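Local coordinates for uncharacterized protein (Legionella pneumophila subsp. pneumophila, PDB 5T2X), which is of unknown function but belongs to the DUF5630 family and folds as a single, largely helical chain without any strand, at residues E15-K18 with I19-E23; T45-K48 with Y49-S53; K54-T57 with D58-E62. One frame throughout, in Å; residues are numbered along the deposited sequence.

Interaction 1 (E15-K18 with I19-E23)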
loop_
_atom_site.group_PDB
_atom_site.type_symbol
_atom_site.label_atom_id
_atom_site.label_comp_id
_atom_site.label_asym_id
_atom_site.label_seq_id
_atom_site.Cartn_x
_atom_site.Cartn_y
_atom_site.Cartn_z
ATOM N N GLU A 15 -2.938 -4.582 32.260
ATOM C CA GLU A 15 -2.655 -4.889 30.862
ATOM C C GLU A 15 -1.989 -6.251 30.720
ATOM O O GLU A 15 -2.359 -7.045 29.847
ATOM C CB GLU A 15 -1.774 -3.798 30.256
ATOM C CG GLU A 15 -1.363 -4.054 28.819
ATOM C CD GLU A 15 -0.099 -3.310 28.442
ATOM O OE1 GLU A 15 1.004 -3.843 28.683
ATOM O OE2 GLU A 15 -0.208 -2.184 27.913
ATOM N N LEU A 16 -1.000 -6.540 31.570
ATOM C CA LEU A 16 -0.355 -7.849 31.538
ATOM C C LEU A 16 -1.317 -8.955 31.948
ATOM O O LEU A 16 -1.235 -10.072 31.426
ATOM C CB LEU A 16 0.876 -7.853 32.444
ATOM C CG LEU A 16 2.077 -7.038 31.964
ATOM C CD1 LEU A 16 3.177 -7.035 33.012
ATOM C CD2 LEU A 16 2.594 -7.583 30.641
ATOM N N LYS A 17 -2.234 -8.667 32.874
ATOM C CA LYS A 17 -3.206 -9.674 33.281
ATOM C C LYS A 17 -4.236 -9.919 32.184
ATOM O O LYS A 17 -4.595 -11.069 31.908
ATOM C CB LYS A 17 -3.890 -9.249 34.581
ATOM C CG LYS A 17 -4.870 -10.276 35.123
ATOM C CD LYS A 17 -4.170 -11.588 35.445
ATOM C CE LYS A 17 -5.172 -12.691 35.747
ATOM N NZ LYS A 17 -6.100 -12.308 36.846
ATOM N N LYS A 18 -4.712 -8.851 31.539
ATOM C CA LYS A 18 -5.732 -9.003 30.507
ATOM C C LYS A 18 -5.203 -9.751 29.290
ATOM O O LYS A 18 -5.957 -10.489 28.645
ATOM C CB LYS A 18 -6.277 -7.632 30.105
ATOM C CG LYS A 18 -7.147 -6.990 31.176
ATOM C CD LYS A 18 -7.373 -5.511 30.912
ATOM C CE LYS A 18 -8.141 -4.870 32.058
ATOM N NZ LYS A 18 -8.256 -3.394 31.899
ATOM N N ILE A 19 -3.920 -9.584 28.963
ATOM C CA ILE A 19 -3.339 -10.334 27.853
ATOM C C ILE A 19 -3.261 -11.816 28.197
ATOM O O ILE A 19 -3.553 -12.678 27.358
ATOM C CB ILE A 19 -1.959 -9.761 27.481
ATOM C CG1 ILE A 19 -2.106 -8.352 26.904
ATOM C CG2 ILE A 19 -1.248 -10.666 26.488
ATOM C CD1 ILE A 19 -0.798 -7.733 26.461
ATOM N N ASN A 20 -2.877 -12.136 29.436
ATOM C CA ASN A 20 -2.793 -13.528 29.866
ATOM C C ASN A 20 -4.153 -14.214 29.882
ATOM O O ASN A 20 -4.211 -15.445 29.781
ATOM C CB ASN A 20 -2.156 -13.617 31.254
ATOM C CG ASN A 20 -0.727 -13.113 31.277
ATOM O OD1 ASN A 20 -0.026 -13.152 30.266
ATOM N ND2 ASN A 20 -0.288 -12.635 32.435
ATOM N N ILE A 21 -5.241 -13.454 30.010
ATOM C CA ILE A 21 -6.570 -14.058 30.005
ATOM C C ILE A 21 -6.887 -14.630 28.629
ATOM O O ILE A 21 -7.377 -15.759 28.504
ATOM C CB ILE A 21 -7.628 -13.032 30.448
ATOM C CG1 ILE A 21 -7.404 -12.627 31.905
ATOM C CG2 ILE A 21 -9.026 -13.599 30.254
ATOM C CD1 ILE A 21 -8.243 -11.448 32.338
ATOM N N ILE A 22 -6.604 -13.864 27.574
ATOM C CA ILE A 22 -6.871 -14.351 26.224
ATOM C C ILE A 22 -5.829 -15.385 25.813
ATOM O O ILE A 22 -6.139 -16.354 25.111
ATOM C CB ILE A 22 -6.936 -13.177 25.231
ATOM C CG1 ILE A 22 -7.981 -12.158 25.687
ATOM C CG2 ILE A 22 -7.277 -13.674 23.835
ATOM C CD1 ILE A 22 -8.270 -11.083 24.665
ATOM N N GLU A 23 -4.580 -15.200 26.250
ATOM C CA GLU A 23 -3.532 -16.171 25.943
ATOM C C GLU A 23 -3.886 -17.553 26.478
ATOM O O GLU A 23 -3.753 -18.559 25.771
ATOM C CB GLU A 23 -2.194 -15.711 26.523
ATOM C CG GLU A 23 -1.479 -14.646 25.720
ATOM C CD GLU A 23 -0.063 -14.428 26.212
ATOM O OE1 GLU A 23 0.388 -15.206 27.079
ATOM O OE2 GLU A 23 0.600 -13.483 25.737
#
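I19 sits one turn below E15, and the two are joined first through the backbone: I19 N donates to E15 O at 3.1 Å, with an N-H...O angle of 155°. The next bonds are poorer. N20 N reaches L16 O over a weak 3.3 Å, and I21 N divides a weak donation between K17 O and K18 O, an i to i+4 bond shared with an i to i+3 one.

The aliphatic side chains chiefly meet carbonyl oxygens. The I19 side chain leans back over the preceding turn because CG1 stands anti to the carbonyl carbon and beside the backbone N (chi1 -67°), which brings CG1 to 3.2 Å from E15 O. I21 repeats the pattern on the other side of the helix, a little over half a turn round, its CG1 lying 3.2 Å from K17 O and its CD1 reaching back to the CA of K18. Between side chains the touch is lighter: E15 CG comes no closer than 4.4 Å to I19 CD1.

The polar side chains add little across this turn. N20 folds its amide back so that ND2 lies 2.9 Å from L16 O, yet the angle is too poor for a hydrogen bond. E15 OE2 is paired with K48 NZ of helix 43-52, at a distance modelled too short to be taken literally.

Buried I19 and I22 form a stripe facing the following helices, I19 packing on Y49 and L52 and I22 on A34, L38 and I56. The exposed side carries E15, K17 and K18 but also L16 and I21, so this first modelled helix is only partially amphipathic.

Interaction 2 (T45-K48 with Y49-S53)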
loop_
_atom_site.group_PDB
_atom_site.type_symbol
_atom_site.label_atom_id
_atom_site.label_comp_id
_atom_site.label_asym_id
_atom_site.label_seq_id
_atom_site.Cartn_x
_atom_site.Cartn_y
_atom_site.Cartn_z
ATOM N N THR A 45 -6.554 -1.685 21.036
ATOM C CA THR A 45 -6.120 -2.700 21.990
ATOM C C THR A 45 -5.902 -4.045 21.308
ATOM O O THR A 45 -4.961 -4.772 21.649
ATOM C CB THR A 45 -7.145 -2.823 23.117
ATOM O OG1 THR A 45 -7.393 -1.529 23.679
ATOM C CG2 THR A 45 -6.631 -3.749 24.208
ATOM N N LEU A 46 -6.759 -4.391 20.343
ATOM C CA LEU A 46 -6.593 -5.644 19.612
ATOM C C LEU A 46 -5.243 -5.695 18.909
ATOM O O LEU A 46 -4.504 -6.681 19.025
ATOM C CB LEU A 46 -7.728 -5.819 18.602
ATOM C CG LEU A 46 -7.565 -6.962 17.594
ATOM C CD1 LEU A 46 -7.563 -8.316 18.291
ATOM C CD2 LEU A 46 -8.648 -6.909 16.525
ATOM N N ILE A 47 -4.902 -4.634 18.174
ATOM C CA ILE A 47 -3.621 -4.595 17.475
ATOM C C ILE A 47 -2.469 -4.630 18.471
ATOM O O ILE A 47 -1.462 -5.317 18.258
ATOM C CB ILE A 47 -3.551 -3.353 16.566
ATOM C CG1 ILE A 47 -4.579 -3.469 15.439
ATOM C CG2 ILE A 47 -2.151 -3.175 16.006
ATOM C CD1 ILE A 47 -4.589 -2.287 14.503
ATOM N N LYS A 48 -2.607 -3.904 19.581
ATOM C CA LYS A 48 -1.559 -3.893 20.595
ATOM C C LYS A 48 -1.356 -5.272 21.211
ATOM O O LYS A 48 -0.228 -5.624 21.578
ATOM C CB LYS A 48 -1.896 -2.860 21.669
ATOM C CG LYS A 48 -0.841 -2.695 22.744
ATOM C CD LYS A 48 -1.038 -1.382 23.479
ATOM C CE LYS A 48 -0.385 -1.420 24.841
ATOM N NZ LYS A 48 -1.008 -2.478 25.681
ATOM N N TYR A 49 -2.422 -6.067 21.326
ATOM C CA TYR A 49 -2.269 -7.417 21.863
ATOM C C TYR A 49 -1.518 -8.318 20.889
ATOM O O TYR A 49 -0.695 -9.140 21.309
ATOM C CB TYR A 49 -3.634 -8.019 22.199
ATOM C CG TYR A 49 -4.228 -7.541 23.508
ATOM C CD1 TYR A 49 -3.669 -6.477 24.204
ATOM C CD2 TYR A 49 -5.343 -8.166 24.051
ATOM C CE1 TYR A 49 -4.213 -6.040 25.402
ATOM C CE2 TYR A 49 -5.891 -7.740 25.248
ATOM C CZ TYR A 49 -5.323 -6.677 25.918
ATOM O OH TYR A 49 -5.868 -6.252 27.107
ATOM N N THR A 50 -1.787 -8.180 19.588
ATOM C CA THR A 50 -1.087 -9.000 18.603
ATOM C C THR A 50 0.401 -8.674 18.556
ATOM O O THR A 50 1.209 -9.530 18.181
ATOM C CB THR A 50 -1.708 -8.819 17.215
ATOM O OG1 THR A 50 -1.547 -7.461 16.786
ATOM C CG2 THR A 50 -3.189 -9.167 17.242
ATOM N N GLU A 51 0.783 -7.452 18.933
ATOM C CA GLU A 51 2.195 -7.087 18.933
ATOM C C GLU A 51 2.915 -7.581 20.181
ATOM O O GLU A 51 4.113 -7.877 20.122
ATOM C CB GLU A 51 2.348 -5.570 18.810
ATOM C CG GLU A 51 1.832 -4.997 17.500
ATOM C CD GLU A 51 2.011 -3.493 17.409
ATOM O OE1 GLU A 51 2.329 -2.866 18.441
ATOM O OE2 GLU A 51 1.836 -2.939 16.304
ATOM N N LEU A 52 2.209 -7.683 21.305
ATOM C CA LEU A 52 2.823 -8.063 22.570
ATOM C C LEU A 52 2.776 -9.560 22.842
ATOM O O LEU A 52 3.434 -10.019 23.782
ATOM C CB LEU A 52 2.142 -7.326 23.729
ATOM C CG LEU A 52 2.325 -5.810 23.788
ATOM C CD1 LEU A 52 1.563 -5.230 24.970
ATOM C CD2 LEU A 52 3.802 -5.455 23.867
ATOM N N SER A 53 2.029 -10.329 22.052
ATOM C CA SER A 53 1.807 -11.740 22.343
ATOM C C SER A 53 1.883 -12.549 21.060
ATOM O O SER A 53 1.115 -12.306 20.124
ATOM C CB SER A 53 0.452 -11.950 23.021
ATOM O OG SER A 53 0.153 -13.331 23.142
#
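T45 through L52 form the closing turns of helix 43-52, with i to i+4 bonds from Y49 N to T45 O (2.9 Å), T50 N to L46 O, E51 N to I47 O and L52 N to K48 O, and weak i to i+3 companions at Y49 and E51.

T45 and Y49 run side by side in the same direction, and the methyl CG2 of T45 lies over one face of the tyrosine ring in a CH-pi contact, 3.9 Å from the centroid and displaced toward the rim. It touches CE1 and CZ rather than the ring centre. With OG1 beside the backbone N (chi1 -53°), the methyl falls anti to that nitrogen and over the ring, while OG1 hydrogen-bonds to D42.

T50 takes another route. Its hydroxyl occupies the crowded position between backbone N and carbonyl carbon (chi1 63°), from which OG1 donates to I47 O at 2.6 Å. E51 N approaches that oxygen from the same face of the carbonyl plane, so one acceptor serves two donors; a threonine hydroxyl bonded back to a carbonyl of the previous turn is a familiar way of satisfying a buried OH within a helix. The T50 methyl rests 3.3 Å from L46 O.

Toward the outer side, K48 and L52 cross obliquely, with L52 CD1 3.8 Å from K48 NZ, whose ammonium is directed to E15. E51 lies alongside I47, its OE2 4.0 Å from I47 CG2 and in a salt bridge with K125. At S53 the chain leaves helical geometry, and this residue is the N-cap of helix 54-60, its OG accepting from I56 N and also hydrogen-bonded to E23.

Interaction 3 (K54-T57 with D58-E62)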
loop_
_atom_site.group_PDB
_atom_site.type_symbol
_atom_site.label_atom_id
_atom_site.label_comp_id
_atom_site.label_asym_id
_atom_site.label_seq_id
_atom_site.Cartn_x
_atom_site.Cartn_y
_atom_site.Cartn_z
ATOM N N LYS A 54 2.804 -13.517 21.024
ATOM C CA LYS A 54 2.858 -14.442 19.899
ATOM C C LYS A 54 1.618 -15.327 19.849
ATOM O O LYS A 54 1.148 -15.672 18.759
ATOM C CB LYS A 54 4.123 -15.298 19.985
ATOM C CG LYS A 54 4.206 -16.396 18.936
ATOM C CD LYS A 54 5.406 -17.302 19.167
ATOM C CE LYS A 54 5.396 -18.477 18.201
ATOM N NZ LYS A 54 5.397 -18.030 16.780
ATOM N N THR A 55 1.077 -15.700 21.012
ATOM C CA THR A 55 -0.106 -16.554 21.041
ATOM C C THR A 55 -1.308 -15.855 20.417
ATOM O O THR A 55 -2.078 -16.474 19.675
ATOM C CB THR A 55 -0.419 -16.972 22.478
ATOM O OG1 THR A 55 0.709 -17.655 23.039
ATOM C CG2 THR A 55 -1.630 -17.894 22.513
ATOM N N ILE A 56 -1.477 -14.560 20.696
ATOM C CA ILE A 56 -2.638 -13.837 20.186
ATOM C C ILE A 56 -2.533 -13.649 18.677
ATOM O O ILE A 56 -3.486 -13.916 17.936
ATOM C CB ILE A 56 -2.794 -12.485 20.907
ATOM C CG1 ILE A 56 -2.885 -12.679 22.423
ATOM C CG2 ILE A 56 -4.017 -11.740 20.389
ATOM C CD1 ILE A 56 -3.878 -13.710 22.858
ATOM N N THR A 57 -1.373 -13.191 18.197
ATOM C CA THR A 57 -1.256 -12.842 16.783
ATOM C C THR A 57 -1.347 -14.075 15.892
ATOM O O THR A 57 -1.955 -14.021 14.817
ATOM C CB THR A 57 0.045 -12.076 16.525
ATOM O OG1 THR A 57 0.164 -11.794 15.125
ATOM C CG2 THR A 57 1.259 -12.873 16.984
ATOM N N ASP A 58 -0.763 -15.199 16.317
ATOM C CA ASP A 58 -0.876 -16.421 15.527
ATOM C C ASP A 58 -2.323 -16.884 15.447
ATOM O O ASP A 58 -2.784 -17.332 14.391
ATOM C CB ASP A 58 0.008 -17.520 16.118
ATOM C CG ASP A 58 1.485 -17.182 16.050
ATOM O OD1 ASP A 58 1.857 -16.281 15.268
ATOM O OD2 ASP A 58 2.274 -17.825 16.774
ATOM N N PHE A 59 -3.058 -16.774 16.556
ATOM C CA PHE A 59 -4.472 -17.130 16.551
ATOM C C PHE A 59 -5.277 -16.183 15.670
ATOM O O PHE A 59 -6.203 -16.611 14.972
ATOM C CB PHE A 59 -5.005 -17.128 17.985
ATOM C CG PHE A 59 -6.470 -17.439 18.095
ATOM C CD1 PHE A 59 -6.935 -18.728 17.897
ATOM C CD2 PHE A 59 -7.379 -16.445 18.417
ATOM C CE1 PHE A 59 -8.282 -19.018 18.003
ATOM C CE2 PHE A 59 -8.727 -16.728 18.527
ATOM C CZ PHE A 59 -9.180 -18.017 18.321
ATOM N N CYS A 60 -4.929 -14.894 15.679
ATOM C CA CYS A 60 -5.655 -13.896 14.904
ATOM C C CYS A 60 -5.291 -13.902 13.426
ATOM O O CYS A 60 -5.945 -13.204 12.643
ATOM C CB CYS A 60 -5.412 -12.500 15.485
ATOM S SG CYS A 60 -6.174 -12.224 17.104
ATOM N N GLU A 61 -4.274 -14.659 13.022
ATOM C CA GLU A 61 -3.897 -14.759 11.619
ATOM C C GLU A 61 -4.424 -16.022 10.953
ATOM O O GLU A 61 -4.240 -16.191 9.744
ATOM C CB GLU A 61 -2.372 -14.697 11.471
ATOM C CG GLU A 61 -1.769 -13.336 11.791
ATOM C CD GLU A 61 -2.351 -12.221 10.944
ATOM O OE1 GLU A 61 -2.661 -12.470 9.759
ATOM O OE2 GLU A 61 -2.502 -11.096 11.465
ATOM N N GLU A 62 -5.067 -16.909 11.707
ATOM C CA GLU A 62 -5.657 -18.102 11.122
ATOM C C GLU A 62 -6.904 -17.739 10.318
ATOM O O GLU A 62 -7.459 -16.642 10.439
ATOM C CB GLU A 62 -5.991 -19.122 12.211
ATOM C CG GLU A 62 -4.768 -19.629 12.962
ATOM C CD GLU A 62 -5.120 -20.516 14.139
ATOM O OE1 GLU A 62 -6.324 -20.755 14.368
ATOM O OE2 GLU A 62 -4.191 -20.974 14.838
#
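K54 lays its aliphatic chain across the carboxylate of D58, one turn ahead, CG lying 3.2 Å from OD2. The lysine leaves the helix with CG anti to the backbone N (chi1 174°) and stays extended until a bend at chi4 brings NZ round to the same oxygen. The resulting salt bridge, K54 NZ to D58 OD2 at 3.1 Å, uses the syn lone pair of OD2. That oxygen also lies 3.1 Å from K54 O, an acceptor pair that cannot bond; the lysine charge would probably ease their proximity.

Three i to i+4 backbone bonds run beside this pair. D58 N donates to K54 O at 3.1 Å and F59 N to T55 O at 3.3 Å, while C60 N meets I56 O at 2.9 Å.

On the buried side, C60 SG approaches I56 CG2 to 4.0 Å, an apolar contact one turn apart. The side chains of T57 and E61 are only loosely in touch, T57 OG1 to E61 CG 4.2 Å, while E61 CG lies close to T57 O; the E61 carboxylate hydrogen-bonds to S92.

This short helix is wedged among its neighbours: I56 packs against I22 and I26 of helix 15-27, L38 of helix 31-40 and T50 of helix 43-52, F59 against I26 and L38, and C60 O accepts from W69 of helix 66-76.

All three interactions are local, each within one helix, and the three helices meet in the N-terminal part of the chain. Each mixes buried and exposed residues. Interaction 1 is the most exposed and the farthest from the chain centre, about 32 Å between centres, and relies on backbone bonds, several of them weak, with aliphatic groups lying against carbonyl oxygens. Interaction 2 has four buried residues and adds a CH-pi contact and a hydroxyl bond; interaction 3 keeps a salt bridge at its surface and an apolar contact inside. Helix 43-52 joins the other two: Y49 packs on K18 and I19, whereas T50 meets I56 and T57. Interactions 1 and 3 touch directly where I22 meets I56.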